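Local coordinates for protein nucleoside-diphosphate-sugar pyrophosphorylase (Vibrio cholerae, PDB 4EVW) that probably transfers a nucleotidyl group from a nucleoside triphosphate to a sugar phosphate, making a nucleoside-diphosphate sugar and releasing pyrophosphate, at residues Thr90-Leu95 with Asp182-Tyr187; Ile109-Ile114 with Tyr175-Lys180. The protein carries 1 engineered substitution. One frame throughout, in Å; residues are numbered along the deposited sequence.

Contact 1 of 2, residues Thr90-Leu95 with Asp182-Tyr187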
loop_
_atom_site.group_PDB
_atom_site.type_symbol
_atom_site.label_atom_id
_atom_site.label_comp_id
_atom_site.label_asym_id
_atom_site.label_seq_id
_atom_site.Cartn_x
_atom_site.Cartn_y
_atom_site.Cartn_z
ATOM N N THR A 90 -10.124 0.953 -2.604
ATOM C CA THR A 90 -9.459 1.793 -3.595
ATOM C C THR A 90 -8.725 0.916 -4.604
ATOM O O THR A 90 -8.847 1.110 -5.817
ATOM C CB THR A 90 -8.460 2.743 -2.920
ATOM O OG1 THR A 90 -9.170 3.589 -2.001
ATOM C CG2 THR A 90 -7.745 3.607 -3.963
ATOM N N VAL A 91 -7.967 -0.055 -4.103
ATOM C CA VAL A 91 -7.232 -0.963 -4.974
ATOM C C VAL A 91 -8.177 -1.736 -5.894
ATOM O O VAL A 91 -7.952 -1.812 -7.104
ATOM C CB VAL A 91 -6.388 -1.945 -4.140
ATOM C CG1 VAL A 91 -5.863 -3.072 -5.028
ATOM C CG2 VAL A 91 -5.214 -1.188 -3.485
ATOM N N THR A 92 -9.243 -2.304 -5.332
ATOM C CA THR A 92 -10.197 -3.055 -6.151
ATOM C C THR A 92 -10.828 -2.181 -7.241
ATOM O O THR A 92 -10.922 -2.593 -8.399
ATOM C CB THR A 92 -11.310 -3.674 -5.273
ATOM O OG1 THR A 92 -10.730 -4.654 -4.400
ATOM C CG2 THR A 92 -12.376 -4.339 -6.139
ATOM N N LEU A 93 -11.258 -0.976 -6.884
ATOM C CA LEU A 93 -11.866 -0.079 -7.866
ATOM C C LEU A 93 -10.837 0.370 -8.909
ATOM O O LEU A 93 -11.171 0.571 -10.079
ATOM C CB LEU A 93 -12.489 1.133 -7.166
ATOM C CG LEU A 93 -13.712 0.816 -6.301
ATOM C CD1 LEU A 93 -14.255 2.103 -5.680
ATOM C CD2 LEU A 93 -14.781 0.147 -7.156
ATOM N N GLY A 94 -9.585 0.517 -8.481
ATOM C CA GLY A 94 -8.527 0.909 -9.401
ATOM C C GLY A 94 -8.234 -0.186 -10.416
ATOM O O GLY A 94 -8.012 0.088 -11.598
ATOM N N LEU A 95 -8.226 -1.436 -9.961
ATOM C CA LEU A 95 -7.974 -2.558 -10.857
ATOM C C LEU A 95 -9.138 -2.714 -11.823
ATOM O O LEU A 95 -8.955 -3.094 -12.979
ATOM C CB LEU A 95 -7.772 -3.847 -10.061
ATOM C CG LEU A 95 -6.464 -3.885 -9.267
ATOM C CD1 LEU A 95 -6.475 -5.084 -8.342
ATOM C CD2 LEU A 95 -5.270 -3.950 -10.233
ATOM N N ASP A 182 -5.929 -13.446 -6.853
ATOM C CA ASP A 182 -6.021 -13.854 -5.451
ATOM C C ASP A 182 -6.422 -12.654 -4.601
ATOM O O ASP A 182 -7.192 -12.783 -3.646
ATOM C CB ASP A 182 -4.689 -14.418 -4.944
ATOM C CG ASP A 182 -4.345 -15.757 -5.569
ATOM O OD1 ASP A 182 -5.274 -16.487 -5.974
ATOM O OD2 ASP A 182 -3.144 -16.085 -5.644
ATOM N N TYR A 183 -5.891 -11.482 -4.938
ATOM C CA TYR A 183 -6.257 -10.273 -4.214
ATOM C C TYR A 183 -7.753 -10.025 -4.373
ATOM O O TYR A 183 -8.463 -9.789 -3.397
ATOM C CB TYR A 183 -5.522 -9.042 -4.759
ATOM C CG TYR A 183 -6.010 -7.771 -4.104
ATOM C CD1 TYR A 183 -5.441 -7.320 -2.912
ATOM C CD2 TYR A 183 -7.101 -7.065 -4.625
ATOM C CE1 TYR A 183 -5.951 -6.204 -2.247
ATOM C CE2 TYR A 183 -7.617 -5.952 -3.965
ATOM C CZ TYR A 183 -7.038 -5.527 -2.778
ATOM O OH TYR A 183 -7.558 -4.450 -2.099
ATOM N N LEU A 184 -8.232 -10.062 -5.615
ATOM C CA LEU A 184 -9.644 -9.796 -5.871
ATOM C C LEU A 184 -10.576 -10.820 -5.229
ATOM O O LEU A 184 -11.662 -10.479 -4.761
ATOM C CB LEU A 184 -9.900 -9.693 -7.380
ATOM C CG LEU A 184 -9.221 -8.485 -8.044
ATOM C CD1 LEU A 184 -9.438 -8.534 -9.548
ATOM C CD2 LEU A 184 -9.772 -7.184 -7.469
ATOM N N GLU A 185 -10.150 -12.077 -5.191
ATOM C CA GLU A 185 -10.962 -13.116 -4.567
ATOM C C GLU A 185 -11.010 -12.906 -3.050
ATOM O O GLU A 185 -12.060 -13.058 -2.431
ATOM C CB GLU A 185 -10.387 -14.492 -4.887
ATOM C CG GLU A 185 -11.204 -15.640 -4.335
ATOM C CD GLU A 185 -12.603 -15.714 -4.922
ATOM O OE1 GLU A 185 -12.868 -15.063 -5.957
ATOM O OE2 GLU A 185 -13.441 -16.439 -4.343
ATOM N N ALA A 186 -9.878 -12.547 -2.447
ATOM C CA ALA A 186 -9.855 -12.302 -1.007
ATOM C C ALA A 186 -10.755 -11.110 -0.685
ATOM O O ALA A 186 -11.472 -11.108 0.322
ATOM C CB ALA A 186 -8.440 -12.025 -0.543
ATOM N N TYR A 187 -10.712 -10.096 -1.542
ATOM C CA TYR A 187 -11.536 -8.908 -1.360
ATOM C C TYR A 187 -13.011 -9.274 -1.410
ATOM O O TYR A 187 -13.799 -8.844 -0.571
ATOM C CB TYR A 187 -11.265 -7.881 -2.456
ATOM C CG TYR A 187 -12.069 -6.618 -2.259
ATOM C CD1 TYR A 187 -11.629 -5.622 -1.387
ATOM C CD2 TYR A 187 -13.275 -6.424 -2.930
ATOM C CE1 TYR A 187 -12.373 -4.459 -1.187
ATOM C CE2 TYR A 187 -14.030 -5.269 -2.737
ATOM C CZ TYR A 187 -13.569 -4.289 -1.870
ATOM O OH TYR A 187 -14.295 -3.133 -1.693
#
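Thr-92 sits over one face of the Tyr-187 ring. Its OG1 lies 3.1 Å above the ring plane, over the centre. Its CB makes a CH-pi contact, 4.0 Å from the Tyr-187 ring centroid and 7° off the normal. OG1 also reaches the edge of the Tyr-183 ring, 3.4 Å from CE2. This threonine therefore meets both tyrosines. Val-91 CG1 packs 3.5 Å from Tyr-183 CZ, coming obliquely to that ring. Farther along, Leu-95 CD1 meets Leu-184 CD2 at 4.0 Å, and Thr-92 CG2 touches the same methyl. These residues line the facing sides of helices 87-100 and 180-191. The short segments cross at -126°, with axes 10.7 Å apart. Both helices pack on the central sheet, Leu-95 on Leu-50 of strand 49-54 and Tyr-183 on Phe-177, consistent with the alpha/beta nucleotidyltransferase fold. In each tyrosine, CG anti to the backbone N sends the ring toward helix 87-100. One helical turn separates them. Polar ties from Ala-88, a turn before Thr-92, position the groups. Ala-88 O accepts hydrogen bonds from Tyr-183 OH and Thr-92 OG1, which satisfies two buried hydroxyls at one carbonyl. Outside the two segments, Tyr-183 touches Leu-208 of helix 208-214, and Tyr-187 touches Leu-203.

Contact 2 of 2, residues Ile109-Ile114 with Tyr175-Lys180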
loop_
_atom_site.group_PDB
_atom_site.type_symbol
_atom_site.label_atom_id
_atom_site.label_comp_id
_atom_site.label_asym_id
_atom_site.label_seq_id
_atom_site.Cartn_x
_atom_site.Cartn_y
_atom_site.Cartn_z
ATOM N N ILE A 109 0.666 -8.021 -7.805
ATOM C CA ILE A 109 0.447 -6.633 -7.456
ATOM C C ILE A 109 1.105 -6.390 -6.113
ATOM O O ILE A 109 1.026 -7.207 -5.192
ATOM C CB ILE A 109 -1.035 -6.203 -7.403
ATOM C CG1 ILE A 109 -1.817 -7.057 -6.420
ATOM C CG2 ILE A 109 -1.645 -6.249 -8.804
ATOM C CD1 ILE A 109 -3.199 -6.490 -6.173
ATOM N N THR A 110 1.788 -5.261 -6.037
ATOM C CA THR A 110 2.493 -4.853 -4.838
ATOM C C THR A 110 1.855 -3.549 -4.415
ATOM O O THR A 110 2.080 -2.513 -5.036
ATOM C CB THR A 110 3.975 -4.641 -5.156
ATOM O OG1 THR A 110 4.530 -5.876 -5.620
ATOM C CG2 THR A 110 4.731 -4.180 -3.927
ATOM N N VAL A 111 1.038 -3.604 -3.372
ATOM C CA VAL A 111 0.356 -2.406 -2.897
ATOM C C VAL A 111 1.242 -1.656 -1.926
ATOM O O VAL A 111 1.824 -2.240 -1.021
ATOM C CB VAL A 111 -0.969 -2.761 -2.199
ATOM C CG1 VAL A 111 -1.706 -1.485 -1.791
ATOM C CG2 VAL A 111 -1.819 -3.611 -3.125
ATOM N N PHE A 112 1.334 -0.347 -2.115
ATOM C CA PHE A 112 2.170 0.476 -1.261
ATOM C C PHE A 112 1.435 1.791 -1.042
ATOM O O PHE A 112 0.532 2.126 -1.799
ATOM C CB PHE A 112 3.496 0.725 -1.967
ATOM C CG PHE A 112 4.531 1.370 -1.103
ATOM C CD1 PHE A 112 5.006 0.725 0.034
ATOM C CD2 PHE A 112 5.046 2.615 -1.435
ATOM C CE1 PHE A 112 5.988 1.316 0.829
ATOM C CE2 PHE A 112 6.024 3.216 -0.651
ATOM C CZ PHE A 112 6.497 2.567 0.482
ATOM N N ASN A 113 1.803 2.543 -0.015
ATOM C CA ASN A 113 1.104 3.799 0.192
ATOM C C ASN A 113 2.037 4.989 0.092
ATOM O O ASN A 113 3.240 4.897 0.358
ATOM C CB ASN A 113 0.353 3.781 1.520
ATOM C CG ASN A 113 1.270 3.749 2.705
ATOM O OD1 ASN A 113 1.721 4.789 3.178
ATOM N ND2 ASN A 113 1.564 2.551 3.191
ATOM N N ILE A 114 1.461 6.113 -0.298
ATOM C CA ILE A 114 2.213 7.333 -0.496
ATOM C C ILE A 114 2.713 7.987 0.803
ATOM O O ILE A 114 3.472 8.954 0.755
ATOM C CB ILE A 114 1.356 8.310 -1.350
ATOM C CG1 ILE A 114 2.250 9.055 -2.336
ATOM C CG2 ILE A 114 0.560 9.246 -0.463
ATOM C CD1 ILE A 114 2.949 8.141 -3.330
ATOM N N TYR A 175 2.180 -4.474 0.788
ATOM C CA TYR A 175 1.476 -5.747 0.732
ATOM C C TYR A 175 1.608 -6.334 -0.661
ATOM O O TYR A 175 1.097 -5.770 -1.629
ATOM C CB TYR A 175 -0.007 -5.541 1.034
ATOM C CG TYR A 175 -0.265 -4.821 2.328
ATOM C CD1 TYR A 175 -0.633 -3.474 2.343
ATOM C CD2 TYR A 175 -0.142 -5.486 3.545
ATOM C CE1 TYR A 175 -0.875 -2.809 3.544
ATOM C CE2 TYR A 175 -0.378 -4.835 4.746
ATOM C CZ TYR A 175 -0.744 -3.501 4.741
ATOM O OH TYR A 175 -0.986 -2.863 5.933
ATOM N N HIS A 176 2.274 -7.475 -0.759
ATOM C CA HIS A 176 2.483 -8.111 -2.046
ATOM C C HIS A 176 1.593 -9.333 -2.238
ATOM O O HIS A 176 1.380 -10.111 -1.304
ATOM C CB HIS A 176 3.954 -8.524 -2.179
ATOM C CG HIS A 176 4.290 -9.139 -3.503
ATOM N ND1 HIS A 176 4.475 -8.391 -4.647
ATOM C CD2 HIS A 176 4.468 -10.430 -3.863
ATOM C CE1 HIS A 176 4.757 -9.198 -5.655
ATOM N NE2 HIS A 176 4.758 -10.441 -5.208
ATOM N N PHE A 177 1.063 -9.473 -3.453
ATOM C CA PHE A 177 0.233 -10.615 -3.834
ATOM C C PHE A 177 0.798 -11.137 -5.150
ATOM O O PHE A 177 0.960 -10.373 -6.105
ATOM C CB PHE A 177 -1.227 -10.203 -4.043
ATOM C CG PHE A 177 -1.864 -9.598 -2.825
ATOM C CD1 PHE A 177 -1.618 -8.277 -2.485
ATOM C CD2 PHE A 177 -2.698 -10.357 -2.013
ATOM C CE1 PHE A 177 -2.195 -7.711 -1.347
ATOM C CE2 PHE A 177 -3.282 -9.804 -0.872
ATOM C CZ PHE A 177 -3.029 -8.477 -0.540
ATOM N N ASN A 178 1.096 -12.432 -5.207
ATOM C CA ASN A 178 1.660 -13.016 -6.422
ATOM C C ASN A 178 0.696 -12.979 -7.611
ATOM O O ASN A 178 1.131 -12.906 -8.760
ATOM C CB ASN A 178 2.101 -14.460 -6.158
ATOM C CG ASN A 178 2.914 -15.033 -7.300
ATOM O OD1 ASN A 178 3.876 -14.414 -7.759
ATOM N ND2 ASN A 178 2.536 -16.219 -7.764
ATOM N N ARG A 179 -0.606 -13.024 -7.336
ATOM C CA ARG A 179 -1.616 -12.988 -8.398
ATOM C C ARG A 179 -2.723 -11.982 -8.112
ATOM O O ARG A 179 -3.316 -11.992 -7.035
ATOM C CB ARG A 179 -2.246 -14.371 -8.595
ATOM C CG ARG A 179 -1.277 -15.427 -9.108
ATOM C CD ARG A 179 -1.993 -16.730 -9.450
ATOM N NE ARG A 179 -1.135 -17.621 -10.227
ATOM C CZ ARG A 179 -1.326 -17.921 -11.508
ATOM N NH1 ARG A 179 -2.356 -17.407 -12.169
ATOM N NH2 ARG A 179 -0.480 -18.728 -12.134
ATOM N N LYS A 180 -3.001 -11.121 -9.087
ATOM C CA LYS A 180 -4.050 -10.117 -8.946
ATOM C C LYS A 180 -5.358 -10.820 -8.602
ATOM O O LYS A 180 -6.128 -10.342 -7.770
ATOM C CB LYS A 180 -4.231 -9.336 -10.255
ATOM C CG LYS A 180 -5.328 -8.275 -10.196
ATOM C CD LYS A 180 -5.732 -7.761 -11.579
ATOM C CE LYS A 180 -6.540 -8.798 -12.354
ATOM N NZ LYS A 180 -7.040 -8.245 -13.646
#
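Thr-110 and His-176 face each other as a non-hydrogen-bonded antiparallel pair, and their side chains make the link that their backbones do not. Thr-110 OG1 and His-176 ND1 are hydrogen-bonded at 2.7 Å. The hydroxyl lies at the edge of the imidazole, near its plane. In Thr-110 it is OG1 that stands beside the backbone N, anti to the carbonyl carbon (chi1 -61°), and this places it against ND1. The bond helps fix the rotation of the imidazole, and Tyr-133 meets that ring with planes about 40° apart.

The flanking pairs are hydrogen-bonded. Ile-109 and Phe-177 exchange two backbone bonds, Ile-109 N to Phe-177 O and Phe-177 N to Ile-109 O, both 2.9 Å. Val-111 and Tyr-175 do the same. Val-111 N reaches Tyr-175 O at 2.8 Å, and Tyr-175 N reaches Val-111 O at 2.9 Å.

Ile-109, Val-111, Tyr-175 and Phe-177 point to the other face of the sheet. Ile-109 has CG1 in the crowded position between the backbone N and the carbonyl carbon (chi1 57°). CG1 packs 4.0 Å from Phe-177 CB. Val-111 CG2 lies 4.5 Å from Phe-177 CE1, obliquely to the ring. Tyr-209 stacks on Phe-177. Lys-180 CB comes 4.3 Å from Ile-109 CG2, while its NZ is hydrogen-bonded to Tyr-105 O.

Strand 109-111 also pairs in parallel with strand 2-5. An antiparallel strand joined to an otherwise parallel core in this way is characteristic of the mixed central sheet of the Rossmann-like nucleotidyltransferase fold, consistent with the family suggested by the protein's name.

From the N terminus, strand 2-5 comes first and later pairs with strand 109-111. Well along the chain, after strands 49-54 and 75-80, helix 87-100 supplies residues 90-95 to contact 1. The chain then enters strand 109-111, the first half of contact 2. Some 60 residues without helix follow before strand 174-177 returns to close contact 2. Helix 180-191 comes directly after and closes contact 1, so the loop of contact 2 lies within that of contact 1. A helix-strand unit and a later strand-helix unit are thus joined, helix to helix and strand to strand. The layers also touch: Tyr-183 CD1 packs 3.6 Å from Phe-177 CZ, and Val-91 CG2 lies 3.9 Å from Val-111 CG1.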